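Local coordinates for protein dihydroxyacetone kinase (Citrobacter freundii, PDB 1UN8) that catalyses the ATP-dependent phosphorylation of dihydroxyacetone to dihydroxyacetone phosphate, as a homodimer that requires a divalent metal cation such as magnesium or calcium, at residues A[93-98]-A[102-107]; A[155-160]-A[255-260]. All coordinates share one frame; numbering follows the deposited sequence.

In the fold
After helix 12-22 the chain lays down strands 29-32, 40-43, 52-59 and 76-80, then enters helix 88-98. Contact 1 closes a very short loop between that helix and strand 104-109 of the first mixed sheet. After strand 132-137 the chain runs into helix 155-167, whose first turns meet strand 254-260, 95 residues on from the nearer segment end. Contact 2 thus closes a long loop that begins after contact 1 is complete; the two loops follow in series and neither encloses the other. Spatially they do meet: I107 packs on V158 and H159. Helix 155-167 is therefore shared, touching the first sheet through I107 and the second sheet through contact 2.

Contact 1 (A[93-98]-A[102-107]); sequences TAIQAV and AGCLLI
I95 of helix 88-98 meets C104 and L106 of strand 104-109, and its side chain can be followed outward atom by atom. CB starts the chain off along the flank of the helix rather than at the strand. The longer branch does the touching. With chi1 at -82°, CG1 stands beside the backbone N and anti to the carbonyl carbon, a placement that brings it to 4.0 Å from SG of C104. CG1 also lies 4.1 Å from CD2 of L106. One bond further, the tip CD1 closes on the same L106 methyl, with 3.5 Å between I95 CD1 and L106 CD2, the closest approach of the two segments. The I95 and L106 side chains cross at about a right angle, and CG1 and CD1 of I95 both meet the one L106 methyl, CD2.

The setting is a beta-alpha-beta crossover: strands 76-80 and 104-109 run parallel with strand 52-59 between them, and helix 88-98 makes the connection. Fittingly, I95 and L106 both touch I54 of the strand that is skipped. C104 points its CB at the helix and holds SG between its own backbone N and carbonyl carbon, chi1 72°, with the sulfur turned to I95. Residues alternate along the strand: C104 and L106 serve this helix, while L105 and I107 pack against helix 155-167. On the helix, Q96 bonds through NE2 to the carbonyl O of A344 of the second subunit.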
ATOM      1  N   THR A  93      13.988 -29.179   0.665  1.00 50.02           N
ATOM      2  CA  THR A  93      15.099 -28.526   1.333  1.00 49.53           C
ATOM      3  C   THR A  93      14.660 -27.805   2.594  1.00 51.35           C
ATOM      4  O   THR A  93      15.355 -27.843   3.610  1.00 53.22           O
ATOM      5  CB  THR A  93      15.770 -27.526   0.398  1.00 49.39           C
ATOM      6  OG1 THR A  93      16.287 -28.225  -0.738  1.00 48.37           O
ATOM      7  CG2 THR A  93      16.895 -26.800   1.103  1.00 48.93           C
ATOM      8  N   ALA A  94      13.512 -27.143   2.540  1.00 52.31           N
ATOM      9  CA  ALA A  94      13.013 -26.431   3.714  1.00 52.78           C
ATOM     10  C   ALA A  94      12.607 -27.400   4.824  1.00 53.26           C
ATOM     11  O   ALA A  94      12.882 -27.167   5.994  1.00 53.04           O
ATOM     12  CB  ALA A  94      11.827 -25.560   3.326  1.00 53.16           C
ATOM     13  N   ILE A  95      11.940 -28.481   4.443  1.00 54.23           N
ATOM     14  CA  ILE A  95      11.477 -29.483   5.398  1.00 54.86           C
ATOM     15  C   ILE A  95      12.672 -30.038   6.175  1.00 55.30           C
ATOM     16  O   ILE A  95      12.696 -30.007   7.408  1.00 54.64           O
ATOM     17  CB  ILE A  95      10.737 -30.656   4.664  1.00 56.24           C
ATOM     18  CG1 ILE A  95       9.282 -30.271   4.361  1.00 55.80           C
ATOM     19  CG2 ILE A  95      10.750 -31.911   5.538  1.00 55.51           C
ATOM     20  CD1 ILE A  95       9.115 -28.889   3.778  1.00 60.93           C
ATOM     21  N   GLN A  96      13.662 -30.537   5.440  1.00 55.86           N
ATOM     22  CA  GLN A  96      14.868 -31.100   6.031  1.00 56.26           C
ATOM     23  C   GLN A  96      15.645 -30.077   6.849  1.00 56.98           C
ATOM     24  O   GLN A  96      16.322 -30.427   7.819  1.00 59.05           O
ATOM     25  CB  GLN A  96      15.797 -31.612   4.940  1.00 56.81           C
ATOM     26  CG  GLN A  96      15.223 -32.699   4.079  1.00 58.32           C
ATOM     27  CD  GLN A  96      16.307 -33.627   3.586  1.00 59.75           C
ATOM     28  OE1 GLN A  96      16.835 -34.439   4.354  1.00 61.13           O
ATOM     29  NE2 GLN A  96      16.664 -33.503   2.311  1.00 59.67           N
ATOM     30  N   ALA A  97      15.553 -28.816   6.456  1.00 55.21           N
ATOM     31  CA  ALA A  97      16.293 -27.772   7.131  1.00 53.94           C
ATOM     32  C   ALA A  97      15.761 -27.319   8.479  1.00 54.09           C
ATOM     33  O   ALA A  97      16.531 -26.875   9.326  1.00 54.87           O
ATOM     34  CB  ALA A  97      16.413 -26.582   6.215  1.00 53.46           C
ATOM     35  N   VAL A  98      14.455 -27.439   8.695  1.00 54.16           N
ATOM     36  CA  VAL A  98      13.869 -26.955   9.937  1.00 53.38           C
ATOM     37  C   VAL A  98      12.984 -27.938  10.670  1.00 54.70           C
ATOM     38  O   VAL A  98      12.377 -27.586  11.688  1.00 52.81           O
ATOM     39  CB  VAL A  98      13.017 -25.687   9.672  1.00 53.91           C
ATOM     40  CG1 VAL A  98      13.853 -24.637   8.982  1.00 52.15           C
ATOM     41  CG2 VAL A  98      11.803 -26.039   8.812  1.00 53.02           C
ATOM     42  N   ALA A 102       9.555 -33.819  15.850  1.00 63.88           N
ATOM     43  CA  ALA A 102       8.184 -33.363  16.058  1.00 63.48           C
ATOM     44  C   ALA A 102       7.380 -33.290  14.759  1.00 63.55           C
ATOM     45  O   ALA A 102       6.143 -33.311  14.784  1.00 63.68           O
ATOM     46  CB  ALA A 102       8.188 -31.996  16.747  1.00 63.04           C
ATOM     47  N   GLY A 103       8.082 -33.207  13.629  1.00 62.14           N
ATOM     48  CA  GLY A 103       7.412 -33.123  12.342  1.00 61.18           C
ATOM     49  C   GLY A 103       7.042 -31.701  11.931  1.00 59.98           C
ATOM     50  O   GLY A 103       7.255 -30.738  12.682  1.00 59.33           O
ATOM     51  N   CYS A 104       6.484 -31.566  10.731  1.00 57.76           N
ATOM     52  CA  CYS A 104       6.080 -30.261  10.221  1.00 55.85           C
ATOM     53  C   CYS A 104       4.753 -30.293   9.484  1.00 53.02           C
ATOM     54  O   CYS A 104       4.366 -31.305   8.886  1.00 51.80           O
ATOM     55  CB  CYS A 104       7.130 -29.703   9.268  1.00 56.62           C
ATOM     56  SG  CYS A 104       7.167 -30.562   7.692  1.00 62.01           S
ATOM     57  N   LEU A 105       4.065 -29.159   9.539  1.00 49.21           N
ATOM     58  CA  LEU A 105       2.788 -28.981   8.872  1.00 45.40           C
ATOM     59  C   LEU A 105       2.989 -28.043   7.684  1.00 43.68           C
ATOM     60  O   LEU A 105       3.446 -26.904   7.849  1.00 42.39           O
ATOM     61  CB  LEU A 105       1.774 -28.370   9.835  1.00 44.01           C
ATOM     62  CG  LEU A 105       0.546 -27.769   9.158  1.00 44.13           C
ATOM     63  CD1 LEU A 105      -0.199 -28.881   8.432  1.00 44.50           C
ATOM     64  CD2 LEU A 105      -0.355 -27.081  10.183  1.00 43.17           C
ATOM     65  N   LEU A 106       2.690 -28.527   6.484  1.00 41.50           N
ATOM     66  CA  LEU A 106       2.801 -27.687   5.296  1.00 39.79           C
ATOM     67  C   LEU A 106       1.425 -27.015   5.123  1.00 41.72           C
ATOM     68  O   LEU A 106       0.394 -27.694   5.103  1.00 41.91           O
ATOM     69  CB  LEU A 106       3.123 -28.530   4.058  1.00 35.77           C
ATOM     70  CG  LEU A 106       4.405 -29.373   4.052  1.00 35.94           C
ATOM     71  CD1 LEU A 106       4.503 -30.138   2.734  1.00 32.81           C
ATOM     72  CD2 LEU A 106       5.632 -28.500   4.264  1.00 31.79           C
ATOM     73  N   ILE A 107       1.398 -25.686   5.049  1.00 40.61           N
ATOM     74  CA  ILE A 107       0.149 -24.969   4.842  1.00 40.50           C
ATOM     75  C   ILE A 107       0.197 -24.482   3.384  1.00 42.18           C
ATOM     76  O   ILE A 107       1.003 -23.602   3.029  1.00 42.02           O
ATOM     77  CB  ILE A 107       0.026 -23.766   5.785  1.00 42.28           C
ATOM     78  CG1 ILE A 107       0.132 -24.240   7.245  1.00 41.52           C
ATOM     79  CG2 ILE A 107      -1.317 -23.033   5.520  1.00 40.30           C
ATOM     80  CD1 ILE A 107      -1.057 -23.918   8.106  1.00 41.02           C
TER

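Contact 2 (A[155-160]-A[255-260]); sequences TILVHK and AVMINN
This is apolar helix-to-strand packing in the buried interior of the DhaK region, where the opening turns of helix 155-167 lie against strand 254-260 of the second mixed sheet. From the strand, one long side chain, M257, reaches into the angle between two helix residues, I156 and L157, and all three CB atoms point across the interface. M257 is extended through its first two torsions and then bends at the sulfur, chi3 56°. SD has its nearest partner on the isoleucine, 3.5 Å from CD1 of I156, the two side chains crossing obliquely, whereas CE lies between the two residues, nearer to L157. The L157 and M257 side chains reach toward each other end on, and the nearest pair is M257 CE and L157 CG, 3.8 Å apart. The two leucine methyls are only slightly more distant from M257 CE, L157 CD1 at 4.1 Å and L157 CD2 at 4.2 Å; the methionine methyl sits over the branch carbon, roughly square to both CG-methyl bonds, not in the fork.

I156 also brings CG1 to 4.1 Å from M257 CE. Its chi1 of 62° sets CG1 between the backbone N and the carbonyl carbon and directs that branch at the sulfur. The same isoleucine side chain is about 7 Å from that of K109, a substrate-binding residue, so the packing lies near the substrate site.

L157 also rests on T306 and I308 of strand 301-309, and M257 touches T306 and I289 of the two flanking strands, while V256 and I258 face the other way, onto helix 266-277.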
ATOM      1  N   THR A 155      -5.673 -17.360   4.370  1.00 38.98           N
ATOM      2  CA  THR A 155      -4.609 -18.302   4.650  1.00 39.30           C
ATOM      3  C   THR A 155      -3.773 -17.889   5.859  1.00 40.62           C
ATOM      4  O   THR A 155      -3.449 -18.718   6.698  1.00 42.67           O
ATOM      5  CB  THR A 155      -3.658 -18.459   3.436  1.00 38.59           C
ATOM      6  OG1 THR A 155      -4.388 -18.953   2.299  1.00 36.87           O
ATOM      7  CG2 THR A 155      -2.519 -19.417   3.776  1.00 34.07           C
ATOM      8  N   ILE A 156      -3.429 -16.613   5.964  1.00 41.04           N
ATOM      9  CA  ILE A 156      -2.607 -16.193   7.082  1.00 41.77           C
ATOM     10  C   ILE A 156      -3.321 -16.349   8.415  1.00 42.12           C
ATOM     11  O   ILE A 156      -2.677 -16.490   9.452  1.00 42.55           O
ATOM     12  CB  ILE A 156      -2.108 -14.737   6.930  1.00 41.05           C
ATOM     13  CG1 ILE A 156      -3.295 -13.780   6.895  1.00 40.30           C
ATOM     14  CG2 ILE A 156      -1.202 -14.620   5.700  1.00 39.41           C
ATOM     15  CD1 ILE A 156      -3.045 -12.489   7.681  1.00 42.75           C
ATOM     16  N   LEU A 157      -4.647 -16.310   8.415  1.00 42.46           N
ATOM     17  CA  LEU A 157      -5.347 -16.495   9.674  1.00 42.27           C
ATOM     18  C   LEU A 157      -5.111 -17.939  10.084  1.00 43.52           C
ATOM     19  O   LEU A 157      -5.112 -18.270  11.272  1.00 44.58           O
ATOM     20  CB  LEU A 157      -6.839 -16.225   9.524  1.00 41.69           C
ATOM     21  CG  LEU A 157      -7.209 -14.780   9.193  1.00 42.78           C
ATOM     22  CD1 LEU A 157      -8.730 -14.666   9.187  1.00 42.84           C
ATOM     23  CD2 LEU A 157      -6.589 -13.821  10.201  1.00 37.48           C
ATOM     24  N   VAL A 158      -4.892 -18.800   9.091  1.00 42.86           N
ATOM     25  CA  VAL A 158      -4.632 -20.202   9.361  1.00 43.54           C
ATOM     26  C   VAL A 158      -3.221 -20.320   9.935  1.00 45.39           C
ATOM     27  O   VAL A 158      -2.982 -21.096  10.862  1.00 46.48           O
ATOM     28  CB  VAL A 158      -4.768 -21.057   8.080  1.00 42.46           C
ATOM     29  CG1 VAL A 158      -4.342 -22.487   8.353  1.00 41.45           C
ATOM     30  CG2 VAL A 158      -6.215 -21.041   7.607  1.00 41.93           C
ATOM     31  N   HIS A 159      -2.285 -19.540   9.398  1.00 46.16           N
ATOM     32  CA  HIS A 159      -0.916 -19.573   9.906  1.00 46.44           C
ATOM     33  C   HIS A 159      -0.946 -19.211  11.393  1.00 45.35           C
ATOM     34  O   HIS A 159      -0.294 -19.841  12.212  1.00 44.23           O
ATOM     35  CB  HIS A 159      -0.020 -18.553   9.184  1.00 46.37           C
ATOM     36  CG  HIS A 159       0.328 -18.919   7.774  1.00 46.53           C
ATOM     37  ND1 HIS A 159       0.086 -20.169   7.245  1.00 47.18           N
ATOM     38  CD2 HIS A 159       0.969 -18.218   6.807  1.00 45.82           C
ATOM     39  CE1 HIS A 159       0.568 -20.223   6.013  1.00 46.85           C
ATOM     40  NE2 HIS A 159       1.110 -19.054   5.726  1.00 45.63           N
ATOM     41  N   LYS A 160      -1.723 -18.185  11.718  1.00 45.91           N
ATOM     42  CA  LYS A 160      -1.839 -17.686  13.081  1.00 47.60           C
ATOM     43  C   LYS A 160      -2.239 -18.764  14.080  1.00 49.08           C
ATOM     44  O   LYS A 160      -1.630 -18.907  15.140  1.00 49.34           O
ATOM     45  CB  LYS A 160      -2.862 -16.547  13.131  1.00 46.98           C
ATOM     46  CG  LYS A 160      -2.766 -15.672  14.375  1.00 46.29           C
ATOM     47  CD  LYS A 160      -1.363 -15.074  14.508  1.00 45.09           C
ATOM     48  CE  LYS A 160      -1.267 -14.141  15.705  1.00 44.57           C
ATOM     49  NZ  LYS A 160      -1.489 -14.844  17.001  1.00 44.03           N
ATOM     50  N   ALA A 255     -14.215 -12.118  13.593  1.00 47.83           N
ATOM     51  CA  ALA A 255     -13.024 -11.300  13.443  1.00 45.64           C
ATOM     52  C   ALA A 255     -12.994 -11.042  11.926  1.00 44.35           C
ATOM     53  O   ALA A 255     -13.141 -11.990  11.155  1.00 42.62           O
ATOM     54  CB  ALA A 255     -11.756 -12.018  13.897  1.00 44.98           C
ATOM     55  N   VAL A 256     -12.804  -9.810  11.478  1.00 43.59           N
ATOM     56  CA  VAL A 256     -12.774  -9.528  10.048  1.00 42.23           C
ATOM     57  C   VAL A 256     -11.473  -8.865   9.630  1.00 41.59           C
ATOM     58  O   VAL A 256     -11.031  -7.881  10.240  1.00 38.92           O
ATOM     59  CB  VAL A 256     -13.964  -8.617   9.633  1.00 42.30           C
ATOM     60  CG1 VAL A 256     -13.802  -8.128   8.203  1.00 38.75           C
ATOM     61  CG2 VAL A 256     -15.274  -9.377   9.796  1.00 42.49           C
ATOM     62  N   MET A 257     -10.863  -9.415   8.586  1.00 39.73           N
ATOM     63  CA  MET A 257      -9.620  -8.872   8.077  1.00 40.41           C
ATOM     64  C   MET A 257      -9.832  -8.109   6.765  1.00 40.72           C
ATOM     65  O   MET A 257     -10.309  -8.669   5.774  1.00 40.89           O
ATOM     66  CB  MET A 257      -8.606  -9.995   7.871  1.00 40.36           C
ATOM     67  CG  MET A 257      -7.388  -9.581   7.070  1.00 40.56           C
ATOM     68  SD  MET A 257      -6.106 -10.855   7.038  1.00 41.08           S
ATOM     69  CE  MET A 257      -7.023 -12.250   6.378  1.00 40.06           C
ATOM     70  N   ILE A 258      -9.494  -6.822   6.778  1.00 39.50           N
ATOM     71  CA  ILE A 258      -9.603  -5.963   5.596  1.00 36.51           C
ATOM     72  C   ILE A 258      -8.203  -5.895   4.977  1.00 35.08           C
ATOM     73  O   ILE A 258      -7.314  -5.211   5.486  1.00 34.17           O
ATOM     74  CB  ILE A 258     -10.059  -4.539   5.976  1.00 37.26           C
ATOM     75  CG1 ILE A 258     -11.342  -4.615   6.802  1.00 36.58           C
ATOM     76  CG2 ILE A 258     -10.300  -3.710   4.730  1.00 33.90           C
ATOM     77  CD1 ILE A 258     -11.283  -3.859   8.110  1.00 36.67           C
ATOM     78  N   ASN A 259      -8.038  -6.615   3.879  1.00 34.39           N
ATOM     79  CA  ASN A 259      -6.780  -6.735   3.165  1.00 34.68           C
ATOM     80  C   ASN A 259      -6.704  -5.913   1.873  1.00 35.96           C
ATOM     81  O   ASN A 259      -7.606  -5.943   1.037  1.00 35.72           O
ATOM     82  CB  ASN A 259      -6.539  -8.211   2.846  1.00 33.59           C
ATOM     83  CG  ASN A 259      -5.265  -8.446   2.035  1.00 35.54           C
ATOM     84  OD1 ASN A 259      -4.159  -8.141   2.489  1.00 36.38           O
ATOM     85  ND2 ASN A 259      -5.420  -9.005   0.834  1.00 33.09           N
ATOM     86  N   ASN A 260      -5.605  -5.191   1.713  1.00 36.97           N
ATOM     87  CA  ASN A 260      -5.397  -4.375   0.532  1.00 37.41           C
ATOM     88  C   ASN A 260      -4.612  -5.220  -0.462  1.00 37.33           C
ATOM     89  O   ASN A 260      -3.477  -5.609  -0.167  1.00 36.45           O
ATOM     90  CB  ASN A 260      -4.595  -3.129   0.888  1.00 36.72           C
ATOM     91  CG  ASN A 260      -4.499  -2.157  -0.274  1.00 38.19           C
ATOM     92  OD1 ASN A 260      -4.475  -2.564  -1.440  1.00 39.25           O
ATOM     93  ND2 ASN A 260      -4.430  -0.868   0.035  1.00 35.67           N
TER